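Sodium/calcium exchanger membrane region domain-containing protein (Archaeoglobus fulgidus, PDB 4KPP) probably exchanges protons for calcium ions across the archaeal membrane as a member of the sodium/calcium exchanger superfamily. Local coordinates at residues Y151-L155 against F164-F169; G159-P163 against L304-L309; F169-Y173 against W286-G291; E315-L319 against R360-S364. All blocks are in the same frame, centred on the assembly; numbering follows the deposited sequence.

Interaction 1: residues Y151-L155 against F164-F169; sequences YAFTL and FDALVF. With OLB ((2S)-2,3-dihydroxypropyl (9Z)-octadec-9-enoate), chain E.
Tyr151 pushes its ring from helix 138-152 into a hole formed by Phe164, Asp165, Val168 and Phe169 on helix 163-182, a knob-into-hole fit. Val168 lies over one face: CG1 stands 3.9 Å from the centroid of the Tyr151 ring, only 9° off its normal, a CH-pi contact. The other face has Thr154 OG1 above its centre; that hydroxyl also joins Thr154 N in bonding to Tyr151 O. The pair Tyr151 and Phe169 is T-shaped, the tyrosine edge turned to the phenylalanine face with planes at 90° and Tyr151 CD2 3.6 Å from Phe169 CZ. With CG anti to the backbone N (chi1 -165°), the tyrosine reaches far enough across for Tyr151 OH to donate to Asp165 OD1 at 2.6 Å. The carboxylate stands steeply to the ring plane and takes this bond on the anti lone pair of OD1. Asp165 OD2 passes Leu155 CD2 at 3.4 Å and is held by Lys158, in a salt bridge, and by Ser162 N. The bound monoolein lies beside the tyrosine, its C3 3.7 Å from Tyr151 CD1, and its C16 reaches the edge of the Phe164 ring. A phenylalanine in place of Tyr151 would probably leave Asp165 OD1 without its hydroxyl donor. The buried carboxylate thus has a phenol, an ammonium and a backbone N-H around it, which is likely to favour its charged form and joins helices 138-152 and 163-182 at a polar point within apolar packing.

Interaction 2: residues G159-P163 against L304-L309; sequences GHISP and LQSLPL
Ile161 and Leu307 face each other as the antiparallel hydrogen-bonded pair of a two-stranded ladder: Ile161 N donates to Leu307 O at 2.9 Å, and Leu307 N returns the bond to Ile161 O at 3.0 Å. Both side chains turn to the same face of the sheet, where Ile161 CG1 also packs 4.2 Å from Leu309 CD2. Ile161, Pro163 and Leu309 bury the most surface here. At one end Leu309 N donates to Gly159 O at 2.8 Å, a bent bond (134° at the hydrogen) whose donor stands above the carbonyl plane. Leu309 CB sits close against the same carbonyl, 3.2 Å from Gly159 O. The positive phi of Gly159 (84°), just past helix 155-158, is one that a side chain would make difficult. At the other end Pro163 packs its ring on segment 304-309, with CG 3.7 Å from Leu304 CD1 and CD 3.5 Å from Ser306 OG. Ser162, next to it, N-caps helix 163-182. On the face that carries His160 and Pro308, the imidazole comes beside Ser306, His160 CD2 lying 3.8 Å from Ser306 CB. Leu307 and Leu309 go on to touch Thr101 of helix 96-127, which carries the apolar face into the helix bundle. Polar recognition here is all backbone to backbone, so the three bonds set the strand pairing while the leucines, isoleucine and proline supply apolar contact between segments far apart in sequence.

Interaction 3: residues F169-Y173 against W286-G291; sequences FVSLY and WTLLIG
Phe169 and Ile290 make the tight inner part of this contact. Ile290 CD1 sits over one face of the Phe169 ring, 4.0 Å from its centroid and 18° off the normal, a CH-pi contact displaced toward the rim, while Ile290 CG2 touches Phe169 CE2 at 3.8 Å. Behind the ring, Phe169 CB presses to 3.2 Å from Thr287 O. Gly291 lets the backbones draw near: a CB there would run into Val170 CG2. Ile290 CD1 also covers part of the Trp286 indole, whose NE1 is bonded to Thr149. Toward Val170, which is only partly buried, the fit is looser: its CG2 is 4.3 Å from Leu288 CD1. Tyr173, CG anti to the backbone N (chi1 -173°), crosses Leu288 obliquely, CD2 being 3.9 Å from Leu288 CB, and also crosses Thr287, whose OG1 is bonded to Val283 O. Replacing Phe169 with an alanine would probably take from Ile290 the phenyl face it packs on and open a gap between the helices. Thr287 occupies the N-cap position, without a capping bond from its side chain, at the break between helices 271-285 and 288-299, so helix 163-182 packs across an interrupted membrane helix of the kind familiar in the sodium/calcium exchanger family.

Interaction 4: residues E315-L319 against R360-S364; sequences EEVLL and RYIIS
Arg360 reaches from helix 357-377 to two consecutive acidic residues on helix 311-331. Its NH1 lies 3.0 Å from Glu315 OE1, a salt bridge whose hydrogen bond is weak because it is bent to 123°, although the carboxylate and guanidinium planes are only 20° apart. Arg360 NE makes a longer salt bridge to Glu316 OE1, at 3.5 Å, with the two planes steeply inclined. The arginine chain, extended from CG to NE, carries the charge toward helix 311-331, whereas Glu316 bends back at chi2 to meet it. Next to this pair, Tyr361 crosses the Glu315 side chain near a right angle, and one water bridges Glu315 OE2 and Tyr361 OH. Farther along the helices, Ser364 OG donates to Arg360 O at 2.6 Å and lies 3.4 Å from Leu319 CA, where the two backbones come closest; Leu318 and Leu319 pack on Tyr361 and Ile363, respectively. Farther out, Arg109 and Arg312 bind Glu316 by salt bridges of their own. The short helix segments run nearly parallel, at 20° with axes 9.6 Å apart. Glu316 is therefore shared among three arginines, which probably stabilises its carboxylate as an anion, and Glu315 probably offsets part of the remaining positive charge.

Interactions 1 and 3 are the nearest pair (centres 8 Å apart); they share Phe169 and lie in succession on helix 163-182, one packing it on helix 138-152, the other on helix 288-299. Interaction 2 is about 10 Å from interaction 1, centre to centre: its strand 160-161 leads into helix 163-182, and strand 307-308 follows helix 288-299, so its chain loop encloses interaction 3. Interactions 2 and 3 each join the two exchanger regions. Interaction 4, its centre 18 to 21 Å from the other centres, lies between helix 311-331, which follows strand 307-308, and helix 357-377, yet Val317 touches Leu155 and Leu309. All four join parts of the helix bundle away from the bound calcium ion.

Interaction 1: residues Y151-L155 against F164-F169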
# COMPACT_ATOMS: atom_id res chain seq x y z
N TYR A 151 2.92 9.71 15.65
CA TYR A 151 2.45 10.99 15.12
C TYR A 151 0.99 10.91 14.70
O TYR A 151 0.25 11.88 14.85
CB TYR A 151 3.32 11.45 13.94
CG TYR A 151 3.09 12.90 13.60
CD1 TYR A 151 3.81 13.90 14.24
CD2 TYR A 151 2.14 13.28 12.66
CE1 TYR A 151 3.61 15.24 13.94
CE2 TYR A 151 1.93 14.61 12.35
CZ TYR A 151 2.66 15.58 12.99
OH TYR A 151 2.45 16.91 12.69
N ALA A 152 0.58 9.76 14.17
CA ALA A 152 -0.79 9.58 13.70
C ALA A 152 -1.79 9.58 14.85
O ALA A 152 -2.97 9.86 14.65
CB ALA A 152 -0.91 8.30 12.88
N PHE A 153 -1.33 9.26 16.06
CA PHE A 153 -2.18 9.32 17.24
C PHE A 153 -2.58 10.75 17.61
O PHE A 153 -3.47 10.96 18.42
CB PHE A 153 -1.51 8.65 18.44
CG PHE A 153 -1.70 7.17 18.50
CD1 PHE A 153 -2.98 6.63 18.58
CD2 PHE A 153 -0.61 6.31 18.51
CE1 PHE A 153 -3.16 5.26 18.65
CE2 PHE A 153 -0.79 4.94 18.57
CZ PHE A 153 -2.07 4.42 18.64
N THR A 154 -1.90 11.73 17.02
CA THR A 154 -2.19 13.13 17.31
C THR A 154 -3.26 13.68 16.37
O THR A 154 -3.69 14.82 16.51
CB THR A 154 -0.93 14.01 17.20
OG1 THR A 154 -0.48 14.06 15.84
CG2 THR A 154 0.19 13.45 18.08
N LEU A 155 -3.68 12.86 15.42
CA LEU A 155 -4.69 13.27 14.44
C LEU A 155 -6.15 13.24 14.93
O LEU A 155 -6.88 14.20 14.70
CB LEU A 155 -4.53 12.50 13.12
CG LEU A 155 -3.16 12.62 12.45
CD1 LEU A 155 -3.14 11.91 11.11
CD2 LEU A 155 -2.75 14.08 12.31
N PHE A 164 0.88 21.00 7.70
CA PHE A 164 2.10 20.70 8.44
C PHE A 164 2.21 19.20 8.73
O PHE A 164 3.30 18.63 8.66
CB PHE A 164 2.17 21.49 9.74
CG PHE A 164 3.42 21.22 10.55
CD1 PHE A 164 4.61 21.85 10.24
CD2 PHE A 164 3.39 20.32 11.60
CE1 PHE A 164 5.76 21.59 10.97
CE2 PHE A 164 4.53 20.06 12.34
CZ PHE A 164 5.72 20.69 12.02
N ASP A 165 1.08 18.58 9.06
CA ASP A 165 1.03 17.13 9.26
C ASP A 165 1.52 16.42 8.01
O ASP A 165 2.34 15.51 8.08
CB ASP A 165 -0.39 16.67 9.56
CG ASP A 165 -0.85 17.07 10.94
OD1 ASP A 165 0.01 17.25 11.83
OD2 ASP A 165 -2.08 17.20 11.14
N ALA A 166 1.02 16.86 6.86
CA ALA A 166 1.41 16.29 5.58
C ALA A 166 2.90 16.46 5.36
O ALA A 166 3.58 15.55 4.88
CB ALA A 166 0.62 16.93 4.45
N LEU A 167 3.42 17.63 5.74
CA LEU A 167 4.84 17.92 5.64
C LEU A 167 5.66 16.93 6.47
O LEU A 167 6.71 16.45 6.04
CB LEU A 167 5.13 19.35 6.11
CG LEU A 167 6.15 20.17 5.32
CD1 LEU A 167 6.29 21.56 5.93
CD2 LEU A 167 7.50 19.48 5.25
N VAL A 168 5.17 16.62 7.67
CA VAL A 168 5.83 15.67 8.55
C VAL A 168 5.84 14.26 7.95
O VAL A 168 6.90 13.64 7.84
CB VAL A 168 5.16 15.62 9.94
CG1 VAL A 168 5.81 14.55 10.81
CG2 VAL A 168 5.24 16.98 10.62
N PHE A 169 4.66 13.78 7.56
CA PHE A 169 4.53 12.45 6.96
C PHE A 169 5.38 12.28 5.71
O PHE A 169 6.01 11.24 5.52
CB PHE A 169 3.06 12.15 6.64
CG PHE A 169 2.24 11.83 7.85
CD1 PHE A 169 2.52 10.71 8.62
CD2 PHE A 169 1.17 12.64 8.22
CE1 PHE A 169 1.76 10.41 9.74
CE2 PHE A 169 0.41 12.34 9.33
CZ PHE A 169 0.70 11.23 10.09
C1 OLB E . 3.44 17.56 17.29
C2 OLB E . 3.41 16.43 18.27
C3 OLB E . 4.15 15.27 17.70
C4 OLB E . 4.73 14.45 18.81
C5 OLB E . 4.10 13.10 18.82
O19 OLB E . 4.51 18.06 16.97
O20 OLB E . 2.27 18.05 16.75
C21 OLB E . 2.33 19.13 15.90
C22 OLB E . 1.09 19.18 15.09
O23 OLB E . 0.13 18.39 15.69
C24 OLB E . 0.60 20.58 15.00
C6 OLB E . 4.76 12.23 17.81
C7 OLB E . 6.19 12.01 18.19
C8 OLB E . 6.72 10.84 17.43
C9 OLB E . 6.76 11.17 15.98
C10 OLB E . 7.94 11.88 15.41
C11 OLB E . 7.76 12.87 14.31
C12 OLB E . 9.03 13.64 14.16
C13 OLB E . 8.75 14.96 13.51
C14 OLB E . 8.02 15.85 14.45
C15 OLB E . 7.78 17.16 13.77
C16 OLB E . 6.90 18.03 14.60
C17 OLB E . 7.59 18.37 15.88
C18 OLB E . 7.55 19.84 16.12

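Interaction 2: residues G159-P163 against L304-L309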
# COMPACT_ATOMS: atom_id res chain seq x y z
N GLY A 159 -8.65 16.51 15.30
CA GLY A 159 -9.82 16.36 14.45
C GLY A 159 -9.59 16.77 13.01
O GLY A 159 -10.54 17.06 12.28
N HIS A 160 -8.33 16.81 12.59
CA HIS A 160 -7.98 17.15 11.21
C HIS A 160 -6.55 16.76 10.89
O HIS A 160 -5.79 16.33 11.76
CB HIS A 160 -8.18 18.65 10.94
CG HIS A 160 -7.27 19.53 11.72
ND1 HIS A 160 -7.68 20.19 12.86
CD2 HIS A 160 -5.97 19.87 11.54
CE1 HIS A 160 -6.67 20.89 13.35
NE2 HIS A 160 -5.62 20.72 12.56
N ILE A 161 -6.18 16.91 9.62
CA ILE A 161 -4.83 16.65 9.15
C ILE A 161 -4.32 17.90 8.43
O ILE A 161 -4.72 18.18 7.30
CB ILE A 161 -4.78 15.44 8.20
CG1 ILE A 161 -5.57 14.27 8.78
CG2 ILE A 161 -3.33 15.04 7.91
CD1 ILE A 161 -5.56 13.01 7.92
N SER A 162 -3.44 18.65 9.09
CA SER A 162 -3.00 19.95 8.59
C SER A 162 -1.94 19.83 7.49
O SER A 162 -1.34 18.77 7.31
CB SER A 162 -2.45 20.78 9.75
OG SER A 162 -1.23 20.23 10.22
N PRO A 163 -1.72 20.93 6.73
CA PRO A 163 -0.61 20.99 5.77
C PRO A 163 0.74 20.67 6.42
O PRO A 163 1.63 20.14 5.76
CB PRO A 163 -0.64 22.46 5.33
CG PRO A 163 -2.07 22.84 5.42
CD PRO A 163 -2.63 22.08 6.60
N LEU A 304 -4.63 26.96 1.02
CA LEU A 304 -4.06 26.41 2.25
C LEU A 304 -5.20 25.92 3.13
O LEU A 304 -5.99 26.71 3.63
CB LEU A 304 -3.26 27.50 2.99
CG LEU A 304 -2.12 27.14 3.96
CD1 LEU A 304 -2.64 26.48 5.22
CD2 LEU A 304 -1.03 26.29 3.29
N GLN A 305 -5.29 24.60 3.32
CA GLN A 305 -6.43 24.04 4.03
C GLN A 305 -6.11 22.72 4.71
O GLN A 305 -5.36 21.90 4.19
CB GLN A 305 -7.61 23.88 3.07
CG GLN A 305 -8.94 23.61 3.75
CD GLN A 305 -10.11 23.63 2.78
OE1 GLN A 305 -9.94 23.93 1.60
NE2 GLN A 305 -11.30 23.32 3.28
N SER A 306 -6.70 22.51 5.89
CA SER A 306 -6.56 21.26 6.61
C SER A 306 -7.67 20.28 6.21
O SER A 306 -8.81 20.69 5.97
CB SER A 306 -6.62 21.51 8.12
OG SER A 306 -5.51 22.27 8.56
N LEU A 307 -7.33 19.00 6.14
CA LEU A 307 -8.31 17.98 5.81
C LEU A 307 -9.10 17.61 7.06
O LEU A 307 -8.55 17.02 7.99
CB LEU A 307 -7.63 16.74 5.23
CG LEU A 307 -8.50 15.53 4.89
CD1 LEU A 307 -9.53 15.88 3.84
CD2 LEU A 307 -7.63 14.37 4.43
N PRO A 308 -10.40 17.96 7.09
CA PRO A 308 -11.22 17.74 8.28
C PRO A 308 -11.37 16.26 8.59
O PRO A 308 -11.31 15.42 7.69
CB PRO A 308 -12.57 18.35 7.90
CG PRO A 308 -12.30 19.24 6.73
CD PRO A 308 -11.16 18.58 6.00
N LEU A 309 -11.56 15.94 9.87
CA LEU A 309 -11.73 14.58 10.31
C LEU A 309 -12.92 14.56 11.25
O LEU A 309 -12.84 15.05 12.38
CB LEU A 309 -10.47 14.12 11.05
CG LEU A 309 -9.77 12.80 10.71
CD1 LEU A 309 -9.61 12.59 9.21
CD2 LEU A 309 -8.41 12.76 11.41

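Interaction 3: residues F169-Y173 against W286-G291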
# COMPACT_ATOMS: atom_id res chain seq x y z
N PHE A 169 4.66 13.78 7.56
CA PHE A 169 4.53 12.45 6.96
C PHE A 169 5.38 12.28 5.71
O PHE A 169 6.01 11.24 5.52
CB PHE A 169 3.06 12.15 6.64
CG PHE A 169 2.24 11.83 7.85
CD1 PHE A 169 2.52 10.71 8.62
CD2 PHE A 169 1.17 12.64 8.22
CE1 PHE A 169 1.76 10.41 9.74
CE2 PHE A 169 0.41 12.34 9.33
CZ PHE A 169 0.70 11.23 10.09
N VAL A 170 5.40 13.30 4.86
CA VAL A 170 6.23 13.27 3.66
C VAL A 170 7.71 13.30 4.03
O VAL A 170 8.53 12.63 3.41
CB VAL A 170 5.87 14.42 2.69
CG1 VAL A 170 6.90 14.53 1.57
CG2 VAL A 170 4.48 14.22 2.11
N SER A 171 8.05 14.09 5.05
CA SER A 171 9.43 14.17 5.53
C SER A 171 9.91 12.82 6.05
O SER A 171 11.03 12.39 5.75
CB SER A 171 9.56 15.22 6.64
OG SER A 171 9.31 16.52 6.13
N LEU A 172 9.07 12.15 6.84
CA LEU A 172 9.41 10.84 7.37
C LEU A 172 9.72 9.86 6.25
O LEU A 172 10.72 9.14 6.31
CB LEU A 172 8.27 10.30 8.24
CG LEU A 172 8.13 10.89 9.64
CD1 LEU A 172 6.87 10.39 10.32
CD2 LEU A 172 9.36 10.58 10.49
N TYR A 173 8.89 9.85 5.21
CA TYR A 173 9.10 8.94 4.10
C TYR A 173 10.34 9.31 3.29
O TYR A 173 11.10 8.43 2.89
CB TYR A 173 7.87 8.87 3.19
CG TYR A 173 8.02 7.80 2.13
CD1 TYR A 173 8.07 6.46 2.47
CD2 TYR A 173 8.14 8.14 0.78
CE1 TYR A 173 8.22 5.48 1.52
CE2 TYR A 173 8.29 7.16 -0.19
CZ TYR A 173 8.33 5.83 0.19
OH TYR A 173 8.47 4.85 -0.76
N TRP A 286 1.46 4.54 5.10
CA TRP A 286 1.22 5.07 6.44
C TRP A 286 2.04 6.34 6.65
O TRP A 286 2.11 6.87 7.76
CB TRP A 286 1.55 4.01 7.49
CG TRP A 286 1.05 4.27 8.88
CD1 TRP A 286 1.77 4.15 10.04
CD2 TRP A 286 -0.27 4.70 9.27
NE1 TRP A 286 0.98 4.47 11.12
CE2 TRP A 286 -0.27 4.81 10.67
CE3 TRP A 286 -1.44 4.99 8.56
CZ2 TRP A 286 -1.40 5.21 11.38
CZ3 TRP A 286 -2.56 5.39 9.28
CH2 TRP A 286 -2.53 5.49 10.67
N THR A 287 2.65 6.83 5.57
CA THR A 287 3.41 8.08 5.60
C THR A 287 3.10 8.96 4.38
O THR A 287 2.34 9.92 4.48
CB THR A 287 4.94 7.85 5.68
OG1 THR A 287 5.35 6.97 4.62
CG2 THR A 287 5.33 7.24 7.02
N LEU A 288 3.69 8.60 3.24
CA LEU A 288 3.51 9.36 2.00
C LEU A 288 2.05 9.50 1.58
O LEU A 288 1.63 10.55 1.11
CB LEU A 288 4.32 8.72 0.86
CG LEU A 288 4.28 9.45 -0.48
CD1 LEU A 288 5.01 10.79 -0.41
CD2 LEU A 288 4.84 8.59 -1.60
N LEU A 289 1.28 8.43 1.76
CA LEU A 289 -0.13 8.42 1.37
C LEU A 289 -0.93 9.46 2.15
O LEU A 289 -1.73 10.19 1.57
CB LEU A 289 -0.74 7.04 1.60
CG LEU A 289 -1.72 6.50 0.55
CD1 LEU A 289 -2.72 5.54 1.18
CD2 LEU A 289 -2.43 7.61 -0.21
N ILE A 290 -0.71 9.52 3.46
CA ILE A 290 -1.42 10.47 4.30
C ILE A 290 -1.09 11.90 3.88
O ILE A 290 -1.97 12.74 3.75
CB ILE A 290 -1.09 10.28 5.79
CG1 ILE A 290 -1.15 8.80 6.16
CG2 ILE A 290 -2.04 11.11 6.65
CD1 ILE A 290 -0.85 8.52 7.62
N GLY A 291 0.20 12.16 3.68
CA GLY A 291 0.64 13.46 3.21
C GLY A 291 0.04 13.81 1.87
O GLY A 291 -0.36 14.95 1.63

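Interaction 4: residues E315-L319 against R360-S364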
# COMPACT_ATOMS: atom_id res chain seq x y z
N GLU A 315 -12.12 8.06 14.44
CA GLU A 315 -12.13 6.72 15.00
C GLU A 315 -11.40 5.76 14.07
O GLU A 315 -10.68 4.88 14.52
CB GLU A 315 -13.56 6.24 15.25
CG GLU A 315 -14.33 7.06 16.28
CD GLU A 315 -15.83 7.00 16.08
OE1 GLU A 315 -16.30 6.20 15.24
OE2 GLU A 315 -16.55 7.75 16.77
N GLU A 316 -11.60 5.94 12.76
CA GLU A 316 -10.95 5.09 11.77
C GLU A 316 -9.43 5.25 11.81
O GLU A 316 -8.70 4.26 11.73
CB GLU A 316 -11.47 5.39 10.36
CG GLU A 316 -12.93 5.04 10.14
CD GLU A 316 -13.19 3.54 10.19
OE1 GLU A 316 -14.35 3.15 10.45
OE2 GLU A 316 -12.25 2.75 9.97
N VAL A 317 -8.98 6.49 11.94
CA VAL A 317 -7.55 6.78 12.01
C VAL A 317 -6.96 6.22 13.30
O VAL A 317 -5.89 5.62 13.29
CB VAL A 317 -7.27 8.29 11.91
CG1 VAL A 317 -5.82 8.61 12.26
CG2 VAL A 317 -7.62 8.80 10.52
N LEU A 318 -7.68 6.41 14.40
CA LEU A 318 -7.29 5.89 15.70
C LEU A 318 -7.18 4.36 15.66
O LEU A 318 -6.21 3.78 16.16
CB LEU A 318 -8.29 6.32 16.78
CG LEU A 318 -8.18 5.67 18.16
CD1 LEU A 318 -6.82 5.93 18.79
CD2 LEU A 318 -9.30 6.16 19.07
N LEU A 319 -8.17 3.72 15.05
CA LEU A 319 -8.20 2.27 14.90
C LEU A 319 -7.00 1.82 14.07
O LEU A 319 -6.35 0.83 14.40
CB LEU A 319 -9.50 1.84 14.21
CG LEU A 319 -10.17 0.50 14.55
CD1 LEU A 319 -11.30 0.22 13.57
CD2 LEU A 319 -9.19 -0.66 14.58
N ARG A 360 -15.21 -0.26 17.29
CA ARG A 360 -14.03 0.48 16.88
C ARG A 360 -13.17 0.85 18.09
O ARG A 360 -11.94 0.74 18.04
CB ARG A 360 -14.41 1.74 16.10
CG ARG A 360 -15.24 1.48 14.85
CD ARG A 360 -15.50 2.76 14.06
NE ARG A 360 -16.58 2.61 13.10
CZ ARG A 360 -17.77 3.21 13.21
NH1 ARG A 360 -18.02 4.01 14.23
NH2 ARG A 360 -18.70 3.01 12.28
N TYR A 361 -13.82 1.27 19.17
CA TYR A 361 -13.10 1.62 20.39
C TYR A 361 -12.58 0.39 21.13
O TYR A 361 -11.48 0.40 21.67
CB TYR A 361 -13.97 2.47 21.31
CG TYR A 361 -13.97 3.94 20.96
CD1 TYR A 361 -12.93 4.77 21.34
CD2 TYR A 361 -15.02 4.50 20.23
CE1 TYR A 361 -12.93 6.12 21.02
CE2 TYR A 361 -15.03 5.85 19.91
CZ TYR A 361 -13.98 6.65 20.30
OH TYR A 361 -13.98 7.99 19.98
N ILE A 362 -13.38 -0.68 21.14
CA ILE A 362 -12.98 -1.92 21.79
C ILE A 362 -11.74 -2.52 21.13
O ILE A 362 -10.76 -2.84 21.81
CB ILE A 362 -14.13 -2.96 21.80
CG1 ILE A 362 -15.20 -2.55 22.81
CG2 ILE A 362 -13.59 -4.34 22.14
CD1 ILE A 362 -16.42 -3.45 22.79
N ILE A 363 -11.78 -2.65 19.81
CA ILE A 363 -10.66 -3.21 19.05
C ILE A 363 -9.44 -2.30 19.14
O ILE A 363 -8.30 -2.78 19.21
CB ILE A 363 -11.04 -3.47 17.58
CG1 ILE A 363 -12.26 -4.39 17.50
CG2 ILE A 363 -9.87 -4.11 16.84
CD1 ILE A 363 -12.05 -5.74 18.11
N SER A 364 -9.66 -0.98 19.13
CA SER A 364 -8.58 -0.03 19.33
C SER A 364 -7.89 -0.28 20.67
O SER A 364 -6.66 -0.36 20.74
CB SER A 364 -9.09 1.42 19.29
OG SER A 364 -9.56 1.76 18.00
O HOH W 1 -15.56 9.39 18.64